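Local coordinates for protein dehydroascorbate reductase (Chlamydomonas reinhardtii, PDB 5XFT) that probably reduces dehydroascorbate to ascorbate at the expense of two glutathione molecules, as a member of the DHAR family within the GST superfamily, at residues 26-31 against 36-41; 102-107 against 209-214; 108-113 against 171-176; 149-154 against 192-197. One frame throughout, in Å; residues are numbered along the deposited sequence.

Contact 1: residues 26-31 against 36-41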
loop_
_atom_site.group_PDB
_atom_site.type_symbol
_atom_site.label_atom_id
_atom_site.label_comp_id
_atom_site.label_asym_id
_atom_site.label_seq_id
_atom_site.Cartn_x
_atom_site.Cartn_y
_atom_site.Cartn_z
ATOM N N ARG A 26 0.140 -2.959 -1.950
ATOM C CA ARG A 26 1.510 -3.332 -1.610
ATOM C C ARG A 26 1.970 -4.533 -2.429
ATOM O O ARG A 26 3.079 -4.535 -2.984
ATOM C CB ARG A 26 1.628 -3.624 -0.111
ATOM C CG ARG A 26 2.824 -4.520 0.228
ATOM C CD ARG A 26 2.737 -5.130 1.641
ATOM N NE ARG A 26 4.062 -5.317 2.212
ATOM C CZ ARG A 26 4.263 -5.980 3.347
ATOM N NH1 ARG A 26 3.222 -6.482 4.003
ATOM N NH2 ARG A 26 5.480 -6.134 3.851
ATOM N N VAL A 27 1.124 -5.559 -2.539
ATOM C CA VAL A 27 1.496 -6.708 -3.364
ATOM C C VAL A 27 1.711 -6.292 -4.816
ATOM O O VAL A 27 2.707 -6.672 -5.448
ATOM C CB VAL A 27 0.437 -7.815 -3.235
ATOM C CG1 VAL A 27 0.681 -8.904 -4.262
ATOM C CG2 VAL A 27 0.468 -8.382 -1.833
ATOM N N LEU A 28 0.793 -5.485 -5.362
ATOM C CA LEU A 28 0.901 -5.031 -6.747
ATOM C C LEU A 28 2.188 -4.254 -6.986
ATOM O O LEU A 28 2.880 -4.467 -7.992
ATOM C CB LEU A 28 -0.301 -4.164 -7.109
ATOM C CG LEU A 28 -1.682 -4.799 -7.050
ATOM C CD1 LEU A 28 -2.723 -3.749 -7.316
ATOM C CD2 LEU A 28 -1.760 -5.896 -8.067
ATOM N N LEU A 29 2.507 -3.318 -6.087
ATOM C CA LEU A 29 3.762 -2.582 -6.212
ATOM C C LEU A 29 4.958 -3.519 -6.127
ATOM O O LEU A 29 5.957 -3.323 -6.825
ATOM C CB LEU A 29 3.856 -1.491 -5.144
ATOM C CG LEU A 29 2.950 -0.268 -5.305
ATOM C CD1 LEU A 29 3.040 0.644 -4.124
ATOM C CD2 LEU A 29 3.309 0.480 -6.564
ATOM N N ALA A 30 4.874 -4.553 -5.286
ATOM C CA ALA A 30 5.961 -5.528 -5.220
ATOM C C ALA A 30 6.161 -6.231 -6.560
ATOM O O ALA A 30 7.297 -6.395 -7.017
ATOM C CB ALA A 30 5.686 -6.545 -4.117
ATOM N N TYR A 31 5.070 -6.651 -7.206
ATOM C CA TYR A 31 5.196 -7.313 -8.505
ATOM C C TYR A 31 5.727 -6.363 -9.573
ATOM O O TYR A 31 6.541 -6.760 -10.416
ATOM C CB TYR A 31 3.848 -7.898 -8.926
ATOM C CG TYR A 31 3.630 -9.298 -8.417
ATOM C CD1 TYR A 31 3.292 -9.532 -7.090
ATOM C CD2 TYR A 31 3.773 -10.390 -9.260
ATOM C CE1 TYR A 31 3.108 -10.815 -6.615
ATOM C CE2 TYR A 31 3.589 -11.676 -8.798
ATOM C CZ TYR A 31 3.257 -11.887 -7.477
ATOM O OH TYR A 31 3.073 -13.174 -7.018
ATOM N N LEU A 36 7.723 -8.573 -12.576
ATOM C CA LEU A 36 7.101 -9.873 -12.773
ATOM C C LEU A 36 5.712 -9.698 -13.377
ATOM O O LEU A 36 4.963 -8.806 -12.966
ATOM C CB LEU A 36 6.997 -10.629 -11.454
ATOM C CG LEU A 36 8.328 -11.098 -10.878
ATOM C CD1 LEU A 36 8.184 -11.409 -9.404
ATOM C CD2 LEU A 36 8.808 -12.319 -11.632
ATOM N N PRO A 37 5.348 -10.518 -14.354
ATOM C CA PRO A 37 4.007 -10.412 -14.933
ATOM C C PRO A 37 2.957 -10.994 -13.998
ATOM O O PRO A 37 3.215 -11.914 -13.217
ATOM C CB PRO A 37 4.114 -11.221 -16.230
ATOM C CG PRO A 37 5.169 -12.245 -15.933
ATOM C CD PRO A 37 6.150 -11.583 -14.986
ATOM N N TYR A 38 1.757 -10.439 -14.087
ATOM C CA TYR A 38 0.650 -10.885 -13.256
ATOM C C TYR A 38 -0.647 -10.516 -13.956
ATOM O O TYR A 38 -0.670 -9.703 -14.884
ATOM C CB TYR A 38 0.714 -10.255 -11.864
ATOM C CG TYR A 38 0.625 -8.746 -11.901
ATOM C CD1 TYR A 38 1.767 -7.964 -12.026
ATOM C CD2 TYR A 38 -0.604 -8.105 -11.824
ATOM C CE1 TYR A 38 1.682 -6.588 -12.072
ATOM C CE2 TYR A 38 -0.697 -6.731 -11.864
ATOM C CZ TYR A 38 0.447 -5.980 -11.988
ATOM O OH TYR A 38 0.345 -4.613 -12.032
ATOM N N LYS A 39 -1.736 -11.115 -13.483
ATOM C CA LYS A 39 -3.066 -10.781 -13.959
ATOM C C LYS A 39 -3.948 -10.477 -12.757
ATOM O O LYS A 39 -4.018 -11.279 -11.823
ATOM C CB LYS A 39 -3.654 -11.925 -14.786
ATOM C CG LYS A 39 -4.690 -11.464 -15.784
ATOM C CD LYS A 39 -6.004 -12.182 -15.581
ATOM C CE LYS A 39 -7.146 -11.399 -16.197
ATOM N NZ LYS A 39 -8.426 -11.692 -15.501
ATOM N N MET A 40 -4.608 -9.323 -12.773
ATOM C CA MET A 40 -5.506 -8.935 -11.694
ATOM C C MET A 40 -6.886 -9.537 -11.889
ATOM O O MET A 40 -7.450 -9.489 -12.985
ATOM C CB MET A 40 -5.614 -7.415 -11.574
ATOM C CG MET A 40 -4.397 -6.752 -10.947
ATOM S SD MET A 40 -4.268 -4.994 -11.306
ATOM C CE MET A 40 -5.565 -4.412 -10.285
ATOM N N GLU A 41 -7.415 -10.117 -10.820
ATOM C CA GLU A 41 -8.809 -10.517 -10.729
ATOM C C GLU A 41 -9.453 -9.669 -9.642
ATOM O O GLU A 41 -8.942 -9.606 -8.520
ATOM C CB GLU A 41 -8.926 -12.007 -10.412
ATOM C CG GLU A 41 -10.152 -12.674 -10.994
ATOM C CD GLU A 41 -10.033 -12.898 -12.478
ATOM O OE1 GLU A 41 -10.866 -12.333 -13.207
ATOM O OE2 GLU A 41 -9.104 -13.615 -12.910
#

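Contact 2: residues 102-107 against 209-214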
loop_
_atom_site.group_PDB
_atom_site.type_symbol
_atom_site.label_atom_id
_atom_site.label_comp_id
_atom_site.label_asym_id
_atom_site.label_seq_id
_atom_site.Cartn_x
_atom_site.Cartn_y
_atom_site.Cartn_z
ATOM N N LYS A 102 3.107 2.656 12.769
ATOM C CA LYS A 102 1.800 3.103 13.239
ATOM C C LYS A 102 1.244 4.241 12.394
ATOM O O LYS A 102 0.315 4.931 12.826
ATOM C CB LYS A 102 1.864 3.526 14.704
ATOM C CG LYS A 102 2.730 2.660 15.597
ATOM C CD LYS A 102 2.731 3.229 17.003
ATOM C CE LYS A 102 3.862 2.681 17.851
ATOM N NZ LYS A 102 3.965 3.441 19.131
ATOM N N LEU A 103 1.803 4.462 11.203
ATOM C CA LEU A 103 1.249 5.455 10.290
ATOM C C LEU A 103 -0.225 5.170 10.012
ATOM O O LEU A 103 -1.108 5.988 10.312
ATOM C CB LEU A 103 2.063 5.453 8.997
ATOM C CG LEU A 103 1.535 6.209 7.784
ATOM C CD1 LEU A 103 1.461 7.689 8.092
ATOM C CD2 LEU A 103 2.427 5.956 6.576
ATOM N N PHE A 104 -0.506 3.986 9.471
ATOM C CA PHE A 104 -1.875 3.629 9.109
ATOM C C PHE A 104 -2.806 3.537 10.315
ATOM O O PHE A 104 -3.923 4.071 10.238
ATOM C CB PHE A 104 -1.859 2.329 8.295
ATOM C CG PHE A 104 -3.219 1.863 7.863
ATOM C CD1 PHE A 104 -3.900 0.902 8.591
ATOM C CD2 PHE A 104 -3.813 2.378 6.723
ATOM C CE1 PHE A 104 -5.151 0.469 8.194
ATOM C CE2 PHE A 104 -5.061 1.949 6.321
ATOM C CZ PHE A 104 -5.730 0.993 7.058
ATOM N N PRO A 105 -2.439 2.885 11.428
ATOM C CA PRO A 105 -3.366 2.861 12.574
ATOM C C PRO A 105 -3.690 4.232 13.140
ATOM O O PRO A 105 -4.847 4.479 13.503
ATOM C CB PRO A 105 -2.626 1.989 13.599
ATOM C CG PRO A 105 -1.762 1.104 12.777
ATOM C CD PRO A 105 -1.308 1.960 11.629
ATOM N N ASN A 106 -2.703 5.125 13.256
ATOM C CA ASN A 106 -2.970 6.463 13.780
ATOM C C ASN A 106 -3.859 7.241 12.826
ATOM O O ASN A 106 -4.806 7.913 13.247
ATOM C CB ASN A 106 -1.657 7.223 14.003
ATOM C CG ASN A 106 -0.806 6.622 15.106
ATOM O OD1 ASN A 106 -1.320 6.028 16.052
ATOM N ND2 ASN A 106 0.504 6.770 14.982
ATOM N N PHE A 107 -3.546 7.173 11.530
ATOM C CA PHE A 107 -4.341 7.858 10.519
ATOM C C PHE A 107 -5.778 7.348 10.499
ATOM O O PHE A 107 -6.727 8.132 10.338
ATOM C CB PHE A 107 -3.649 7.692 9.164
ATOM C CG PHE A 107 -4.579 7.604 8.011
ATOM C CD1 PHE A 107 -5.355 8.695 7.648
ATOM C CD2 PHE A 107 -4.647 6.443 7.262
ATOM C CE1 PHE A 107 -6.202 8.620 6.581
ATOM C CE2 PHE A 107 -5.484 6.357 6.188
ATOM C CZ PHE A 107 -6.267 7.446 5.842
ATOM N N ALA A 209 -13.994 7.118 -1.704
ATOM C CA ALA A 209 -15.139 6.217 -1.680
ATOM C C ALA A 209 -14.892 5.040 -0.748
ATOM O O ALA A 209 -15.804 4.602 -0.037
ATOM C CB ALA A 209 -15.449 5.725 -3.094
ATOM N N GLY A 210 -13.668 4.507 -0.746
ATOM C CA GLY A 210 -13.349 3.438 0.180
ATOM C C GLY A 210 -13.584 3.843 1.621
ATOM O O GLY A 210 -14.167 3.087 2.400
ATOM N N TRP A 211 -13.163 5.055 1.985
ATOM C CA TRP A 211 -13.272 5.471 3.379
ATOM C C TRP A 211 -14.664 5.989 3.739
ATOM O O TRP A 211 -15.089 5.842 4.891
ATOM C CB TRP A 211 -12.206 6.519 3.680
ATOM C CG TRP A 211 -10.869 5.895 3.871
ATOM C CD1 TRP A 211 -9.840 5.839 2.970
ATOM C CD2 TRP A 211 -10.425 5.195 5.033
ATOM N NE1 TRP A 211 -8.769 5.162 3.516
ATOM C CE2 TRP A 211 -9.107 4.752 4.782
ATOM C CE3 TRP A 211 -11.012 4.904 6.270
ATOM C CZ2 TRP A 211 -8.369 4.036 5.722
ATOM C CZ3 TRP A 211 -10.277 4.198 7.205
ATOM C CH2 TRP A 211 -8.967 3.772 6.925
ATOM N N GLU A 212 -15.382 6.584 2.781
ATOM C CA GLU A 212 -16.777 6.966 2.997
ATOM C C GLU A 212 -17.616 5.780 3.442
ATOM O O GLU A 212 -18.577 5.951 4.200
ATOM C CB GLU A 212 -17.361 7.571 1.720
ATOM C CG GLU A 212 -17.261 9.082 1.650
ATOM C CD GLU A 212 -17.516 9.624 0.256
ATOM O OE1 GLU A 212 -17.616 10.863 0.117
ATOM O OE2 GLU A 212 -17.604 8.820 -0.698
ATOM N N ARG A 213 -17.263 4.573 2.988
ATOM C CA ARG A 213 -17.884 3.339 3.457
ATOM C C ARG A 213 -17.826 3.193 4.975
ATOM O O ARG A 213 -18.514 2.325 5.518
ATOM C CB ARG A 213 -17.209 2.134 2.774
ATOM C CG ARG A 213 -17.999 0.826 2.734
ATOM C CD ARG A 213 -17.190 -0.269 2.014
ATOM N NE ARG A 213 -17.759 -1.596 2.236
ATOM C CZ ARG A 213 -17.049 -2.653 2.634
ATOM N NH1 ARG A 213 -15.743 -2.541 2.841
ATOM N NH2 ARG A 213 -17.630 -3.829 2.824
ATOM N N HIS A 214 -17.038 4.021 5.676
ATOM C CA HIS A 214 -16.964 3.977 7.133
ATOM C C HIS A 214 -17.052 5.339 7.809
ATOM O O HIS A 214 -17.037 5.393 9.044
ATOM C CB HIS A 214 -15.673 3.276 7.579
ATOM C CG HIS A 214 -15.476 1.940 6.940
ATOM N ND1 HIS A 214 -16.326 0.879 7.163
ATOM C CD2 HIS A 214 -14.549 1.501 6.055
ATOM C CE1 HIS A 214 -15.923 -0.162 6.455
ATOM N NE2 HIS A 214 -14.846 0.190 5.774
#

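Contact 3: residues 108-113 against 171-176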
loop_
_atom_site.group_PDB
_atom_site.type_symbol
_atom_site.label_atom_id
_atom_site.label_comp_id
_atom_site.label_asym_id
_atom_site.label_seq_id
_atom_site.Cartn_x
_atom_site.Cartn_y
_atom_site.Cartn_z
ATOM N N ARG A 108 -5.957 6.047 10.687
ATOM C CA ARG A 108 -7.300 5.500 10.776
ATOM C C ARG A 108 -7.997 5.953 12.051
ATOM O O ARG A 108 -9.163 6.355 12.009
ATOM C CB ARG A 108 -7.255 3.976 10.696
ATOM C CG ARG A 108 -8.607 3.327 10.925
ATOM C CD ARG A 108 -8.497 1.827 10.921
ATOM N NE ARG A 108 -7.617 1.360 11.981
ATOM C CZ ARG A 108 -7.207 0.105 12.110
ATOM N NH1 ARG A 108 -7.589 -0.817 11.235
ATOM N NH2 ARG A 108 -6.403 -0.221 13.111
ATOM N N ALA A 109 -7.305 5.902 13.193
ATOM C CA ALA A 109 -7.918 6.349 14.438
ATOM C C ALA A 109 -8.318 7.814 14.358
ATOM O O ALA A 109 -9.248 8.248 15.047
ATOM C CB ALA A 109 -6.966 6.117 15.611
ATOM N N ILE A 110 -7.617 8.588 13.530
ATOM C CA ILE A 110 -8.009 9.968 13.284
ATOM C C ILE A 110 -9.291 10.011 12.464
ATOM O O ILE A 110 -10.223 10.759 12.781
ATOM C CB ILE A 110 -6.866 10.728 12.590
ATOM C CG1 ILE A 110 -5.691 10.919 13.553
ATOM C CG2 ILE A 110 -7.364 12.063 12.024
ATOM C CD1 ILE A 110 -4.447 11.400 12.878
ATOM N N LEU A 111 -9.368 9.199 11.405
ATOM C CA LEU A 111 -10.539 9.287 10.535
ATOM C C LEU A 111 -11.803 8.786 11.224
ATOM O O LEU A 111 -12.863 9.410 11.103
ATOM C CB LEU A 111 -10.312 8.519 9.235
ATOM C CG LEU A 111 -9.576 9.256 8.111
ATOM C CD1 LEU A 111 -9.675 8.472 6.804
ATOM C CD2 LEU A 111 -10.102 10.676 7.933
ATOM N N ILE A 112 -11.723 7.666 11.943
ATOM C CA ILE A 112 -12.933 6.966 12.366
ATOM C C ILE A 112 -12.909 6.620 13.850
ATOM O O ILE A 112 -13.608 5.702 14.291
ATOM C CB ILE A 112 -13.146 5.694 11.520
ATOM C CG1 ILE A 112 -12.015 4.694 11.737
ATOM C CG2 ILE A 112 -13.232 6.026 10.042
ATOM C CD1 ILE A 112 -12.150 3.448 10.881
ATOM N N GLY A 113 -12.135 7.362 14.635
ATOM C CA GLY A 113 -12.015 7.083 16.047
ATOM C C GLY A 113 -12.833 8.012 16.922
ATOM O O GLY A 113 -13.479 8.950 16.447
ATOM N N HIS A 171 -9.187 15.255 2.488
ATOM C CA HIS A 171 -10.578 15.342 2.050
ATOM C C HIS A 171 -11.551 15.430 3.223
ATOM O O HIS A 171 -12.493 16.233 3.200
ATOM C CB HIS A 171 -10.928 14.150 1.167
ATOM C CG HIS A 171 -12.366 14.107 0.764
ATOM N ND1 HIS A 171 -13.325 13.445 1.498
ATOM C CD2 HIS A 171 -13.011 14.657 -0.291
ATOM C CE1 HIS A 171 -14.500 13.581 0.909
ATOM N NE2 HIS A 171 -14.335 14.309 -0.181
ATOM N N PHE A 172 -11.351 14.609 4.250
ATOM C CA PHE A 172 -12.301 14.513 5.349
ATOM C C PHE A 172 -12.016 15.473 6.495
ATOM O O PHE A 172 -12.924 15.756 7.287
ATOM C CB PHE A 172 -12.320 13.087 5.901
ATOM C CG PHE A 172 -12.920 12.078 4.961
ATOM C CD1 PHE A 172 -14.284 12.047 4.736
ATOM C CD2 PHE A 172 -12.120 11.155 4.312
ATOM C CE1 PHE A 172 -14.838 11.119 3.879
ATOM C CE2 PHE A 172 -12.670 10.226 3.455
ATOM C CZ PHE A 172 -14.031 10.207 3.238
ATOM N N LYS A 173 -10.785 15.970 6.615
ATOM C CA LYS A 173 -10.400 16.770 7.766
ATOM C C LYS A 173 -9.700 18.073 7.403
ATOM O O LYS A 173 -9.387 18.858 8.302
ATOM C CB LYS A 173 -9.488 15.959 8.698
ATOM C CG LYS A 173 -10.155 14.763 9.363
ATOM C CD LYS A 173 -11.050 15.192 10.515
ATOM C CE LYS A 173 -11.254 14.062 11.519
ATOM N NZ LYS A 173 -12.401 13.189 11.165
ATOM N N GLY A 174 -9.431 18.322 6.125
ATOM C CA GLY A 174 -8.682 19.502 5.745
ATOM C C GLY A 174 -7.238 19.444 6.199
ATOM O O GLY A 174 -6.467 20.378 5.958
ATOM N N TRP A 175 -6.869 18.349 6.864
ATOM C CA TRP A 175 -5.491 18.137 7.283
ATOM C C TRP A 175 -4.567 18.151 6.073
ATOM O O TRP A 175 -4.958 17.797 4.957
ATOM C CB TRP A 175 -5.369 16.810 8.030
ATOM C CG TRP A 175 -3.998 16.509 8.565
ATOM C CD1 TRP A 175 -3.526 16.786 9.816
ATOM C CD2 TRP A 175 -2.927 15.849 7.871
ATOM N NE1 TRP A 175 -2.228 16.347 9.942
ATOM C CE2 TRP A 175 -1.837 15.771 8.761
ATOM C CE3 TRP A 175 -2.783 15.322 6.581
ATOM C CZ2 TRP A 175 -0.624 15.188 8.407
ATOM C CZ3 TRP A 175 -1.578 14.745 6.231
ATOM C CH2 TRP A 175 -0.514 14.684 7.140
ATOM N N GLU A 176 -3.330 18.577 6.293
ATOM C CA GLU A 176 -2.378 18.663 5.200
ATOM C C GLU A 176 -1.009 18.204 5.669
ATOM O O GLU A 176 -0.671 18.305 6.853
ATOM C CB GLU A 176 -2.303 20.081 4.636
ATOM C CG GLU A 176 -2.466 20.127 3.133
ATOM C CD GLU A 176 -3.037 21.441 2.654
ATOM O OE1 GLU A 176 -2.352 22.476 2.793
ATOM O OE2 GLU A 176 -4.175 21.439 2.142
#

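Contact 4: residues 149-154 against 192-197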
loop_
_atom_site.group_PDB
_atom_site.type_symbol
_atom_site.label_atom_id
_atom_site.label_comp_id
_atom_site.label_asym_id
_atom_site.label_seq_id
_atom_site.Cartn_x
_atom_site.Cartn_y
_atom_site.Cartn_z
ATOM N N GLN A 149 16.809 4.706 -5.508
ATOM C CA GLN A 149 16.262 5.129 -6.787
ATOM C C GLN A 149 15.062 4.305 -7.228
ATOM O O GLN A 149 14.310 4.756 -8.100
ATOM C CB GLN A 149 17.352 5.062 -7.859
ATOM C CG GLN A 149 18.374 6.186 -7.777
ATOM C CD GLN A 149 17.801 7.507 -8.245
ATOM O OE1 GLN A 149 16.987 7.549 -9.170
ATOM N NE2 GLN A 149 18.218 8.595 -7.605
ATOM N N HIS A 150 14.858 3.125 -6.645
ATOM C CA HIS A 150 13.805 2.213 -7.062
ATOM C C HIS A 150 13.007 1.753 -5.851
ATOM O O HIS A 150 13.400 1.958 -4.698
ATOM C CB HIS A 150 14.387 1.006 -7.804
ATOM C CG HIS A 150 15.547 1.349 -8.683
ATOM N ND1 HIS A 150 15.393 1.918 -9.929
ATOM C CD2 HIS A 150 16.879 1.214 -8.491
ATOM C CE1 HIS A 150 16.583 2.115 -10.468
ATOM N NE2 HIS A 150 17.501 1.696 -9.618
ATOM N N LEU A 151 11.882 1.102 -6.133
ATOM C CA LEU A 151 10.956 0.700 -5.085
ATOM C C LEU A 151 11.576 -0.343 -4.163
ATOM O O LEU A 151 12.306 -1.240 -4.597
ATOM C CB LEU A 151 9.671 0.146 -5.691
ATOM C CG LEU A 151 8.708 1.182 -6.253
ATOM C CD1 LEU A 151 7.405 0.508 -6.645
ATOM C CD2 LEU A 151 8.474 2.279 -5.238
ATOM N N ASN A 152 11.243 -0.230 -2.888
ATOM C CA ASN A 152 11.747 -1.065 -1.815
ATOM C C ASN A 152 10.575 -1.809 -1.182
ATOM O O ASN A 152 9.410 -1.469 -1.404
ATOM C CB ASN A 152 12.463 -0.184 -0.787
ATOM C CG ASN A 152 13.322 -0.962 0.157
ATOM O OD1 ASN A 152 13.907 -1.971 -0.208
ATOM N ND2 ASN A 152 13.451 -0.465 1.367
ATOM N N GLY A 153 10.883 -2.840 -0.393
ATOM C CA GLY A 153 9.829 -3.488 0.376
ATOM C C GLY A 153 9.137 -2.518 1.313
ATOM O O GLY A 153 7.920 -2.592 1.526
ATOM N N THR A 154 9.908 -1.575 1.865
ATOM C CA THR A 154 9.356 -0.513 2.699
ATOM C C THR A 154 8.551 0.483 1.872
ATOM O O THR A 154 7.516 0.978 2.328
ATOM C CB THR A 154 10.492 0.183 3.446
ATOM O OG1 THR A 154 11.035 -0.717 4.421
ATOM C CG2 THR A 154 9.998 1.448 4.132
ATOM N N LYS A 192 4.939 9.360 -7.639
ATOM C CA LYS A 192 4.050 9.693 -8.739
ATOM C C LYS A 192 4.781 9.716 -10.074
ATOM O O LYS A 192 4.144 9.541 -11.119
ATOM C CB LYS A 192 3.363 11.030 -8.456
ATOM C CG LYS A 192 2.609 11.027 -7.125
ATOM C CD LYS A 192 1.380 11.910 -7.151
ATOM C CE LYS A 192 1.622 13.219 -6.426
ATOM N NZ LYS A 192 0.340 13.833 -5.979
ATOM N N ALA A 193 6.103 9.891 -10.067
ATOM C CA ALA A 193 6.852 9.818 -11.317
ATOM C C ALA A 193 7.104 8.387 -11.784
ATOM O O ALA A 193 7.335 8.176 -12.980
ATOM C CB ALA A 193 8.186 10.552 -11.177
ATOM N N LEU A 194 7.048 7.406 -10.882
ATOM C CA LEU A 194 7.471 6.045 -11.217
ATOM C C LEU A 194 6.448 5.351 -12.107
ATOM O O LEU A 194 5.250 5.382 -11.807
ATOM C CB LEU A 194 7.675 5.222 -9.952
ATOM C CG LEU A 194 9.075 5.192 -9.353
ATOM C CD1 LEU A 194 9.023 4.492 -8.015
ATOM C CD2 LEU A 194 10.042 4.489 -10.294
ATOM N N PRO A 195 6.878 4.698 -13.191
ATOM C CA PRO A 195 5.935 3.881 -13.973
ATOM C C PRO A 195 5.350 2.729 -13.180
ATOM O O PRO A 195 4.194 2.356 -13.412
ATOM C CB PRO A 195 6.792 3.379 -15.144
ATOM C CG PRO A 195 7.946 4.332 -15.217
ATOM C CD PRO A 195 8.217 4.737 -13.803
ATOM N N GLU A 196 6.118 2.141 -12.259
ATOM C CA GLU A 196 5.572 1.090 -11.405
ATOM C C GLU A 196 4.384 1.603 -10.604
ATOM O O GLU A 196 3.371 0.906 -10.464
ATOM C CB GLU A 196 6.649 0.548 -10.463
ATOM C CG GLU A 196 7.752 -0.251 -11.137
ATOM C CD GLU A 196 8.949 0.602 -11.527
ATOM O OE1 GLU A 196 8.764 1.631 -12.219
ATOM O OE2 GLU A 196 10.076 0.241 -11.124
ATOM N N TRP A 197 4.492 2.823 -10.074
ATOM C CA TRP A 197 3.378 3.434 -9.360
ATOM C C TRP A 197 2.239 3.776 -10.310
ATOM O O TRP A 197 1.064 3.562 -9.984
ATOM C CB TRP A 197 3.870 4.682 -8.630
ATOM C CG TRP A 197 2.813 5.456 -7.908
ATOM C CD1 TRP A 197 2.003 6.427 -8.428
ATOM C CD2 TRP A 197 2.460 5.338 -6.525
ATOM N NE1 TRP A 197 1.164 6.916 -7.452
ATOM C CE2 TRP A 197 1.424 6.261 -6.276
ATOM C CE3 TRP A 197 2.915 4.536 -5.474
ATOM C CZ2 TRP A 197 0.837 6.404 -5.020
ATOM C CZ3 TRP A 197 2.333 4.682 -4.226
ATOM C CH2 TRP A 197 1.305 5.608 -4.011
#

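Contact 1: residues 26-31 against 36-41
Tyr31 and Tyr38 meet where helix 22-33 turns back into strand 38-43, part of the beta-alpha-beta crossover of the thioredoxin-like N-terminal domain. Residues 26-31 and 38-41 run nearly antiparallel. The two rings are oblique, their planes at 72°, and the closest touch is Tyr31 CB on Tyr38 CD1 at 3.7 Å. Tyr38 CG sits between its backbone N and carbonyl carbon (chi1 61°), which stands the ring up against the helix. Leu28 crosses Tyr38 at about a right angle, with CD2 4.0 Å from Tyr38 CE2. The same methyl lies 4.0 Å from Met40 CG. Tyr38 OH is hydrogen-bonded to Glu32. Cutting Tyr38 back to an alanine would probably leave Leu28 CD2 and Tyr31 CB without the ring they pack on, and Glu32 without its hydroxyl partner. Tyr31 CD2 also packs on Leu36 CB. The turn is closed by the backbone bond from Leu36 N to Tyr31 O, 3.1 Å long, with an N-H...O angle of 143°.

Contact 2: residues 102-107 against 209-214
The Trp211 indole receives Phe107 on one face and Phe104 at its edge. This joins helix 103-112 to helix 204-212 in the all-helical C-terminal domain of the GST fold. Phe107 CZ stands 3.7 Å above the indole plane, shifted toward the rim. The pair is an offset edge-to-face contact: the edge of Phe107 points at the six-membered ring of Trp211, with planes at 71° and centroids 5.3 Å apart. Phe104 comes in differently. Its CE2 lies near the indole plane, and its CG is anti to the backbone N (chi1 -180°), which carries the ring out from the helix to the tryptophan. The two phenylalanines are one turn apart on helix 103-112, and both reach the same carbon of the indole. Helix 153-173 completes the surroundings: Phe107 packs on Ala168 and Leu169, and Trp211 NE1 is hydrogen-bonded to His164 ND1. With Trp211 replaced by an alanine, both phenylalanine rings are likely to lose their common partner, and His164 its indole N-H. The shared carbon is Trp211 CZ2, which lies 3.7 Å from Phe107 CE2 and 4.0 Å from Phe104 CE2.

Contact 3: residues 108-113 against 171-176
Leu111 and Phe172 both carry CG anti to the carbonyl carbon, with chi1 at -84° and -69°, and these torsions bring their side chains together at about a right angle. The touch is made by one leucine branch: Leu111 CD2 lies 3.9 Å from Phe172 CB. The same methyl is 4.2 Å from Phe172 CD2, so it rests at the base of the aromatic side chain. Lys173 is bent at chi2 and chi4, and its chain curls back toward helix 103-112. Its NZ comes to 3.6 Å from Ile110 O and 3.8 Å from Leu111 O, too far for a hydrogen bond. The contact joins residues 108-112 of helix 103-112 to residues 171-173 of helix 153-173. Helix 204-212 packs alongside, where Trp211 touches both Leu111 and Phe172. Ile110 also touches Leu125 of helix 118-138 and Leu169. Chemically, the contact is an apolar touch with a lysine ammonium beside it. That ammonium probably feels a weak electrostatic pull from these two carbonyl oxygens, but no directional bond fixes it there.

Contact 4: residues 149-154 against 192-197
Leu151 and Glu196 have the nearest CA atoms, 8.3 Å apart. Residues 150-152 are extended, and Asn152 is the N-cap of helix 153-173. Across from them the helical run is interrupted at Leu194, the N-cap of helix 195-199. No hydrogen bond links the segments; side chains alone make the contact. Leu151 points toward residues 192-197, and its two methyls have different partners. CD2 meets Leu194 CD1 at 3.6 Å, the closest approach here. CD1 lies 3.9 Å from Glu196 CB, so it meets the aliphatic start of the glutamate. In both pairs the side chains slide past each other in opposite directions. Leu151 also packs on Leu29 and Ala33 of helix 22-33 and on Leu191 of helix 182-193. The leucine therefore sits at the seam between the thioredoxin-like and helical domains, the interdomain packing characteristic of the GST fold.

How the contacts relate
From the N terminus, contact 1 comes first and closes a short loop within the thioredoxin-like domain, between helix 22-33 and strand 38-43. Contact 2 then opens at helix 103-112 and closes only near the C terminus, at helix 204-212. Contacts 3 and 4 both fall within that long span, and they cross, because their segments alternate along the chain. Contacts 2 and 3 share helix 103-112 and also touch through Glu212 and Phe172, with centres about 8 Å apart. Contacts 3 and 4 use the two ends of helix 153-173. Contact 4 meets contact 1 where Leu29 CD2 packs on the backbone of Glu196 and Trp197, which ties the two domains together.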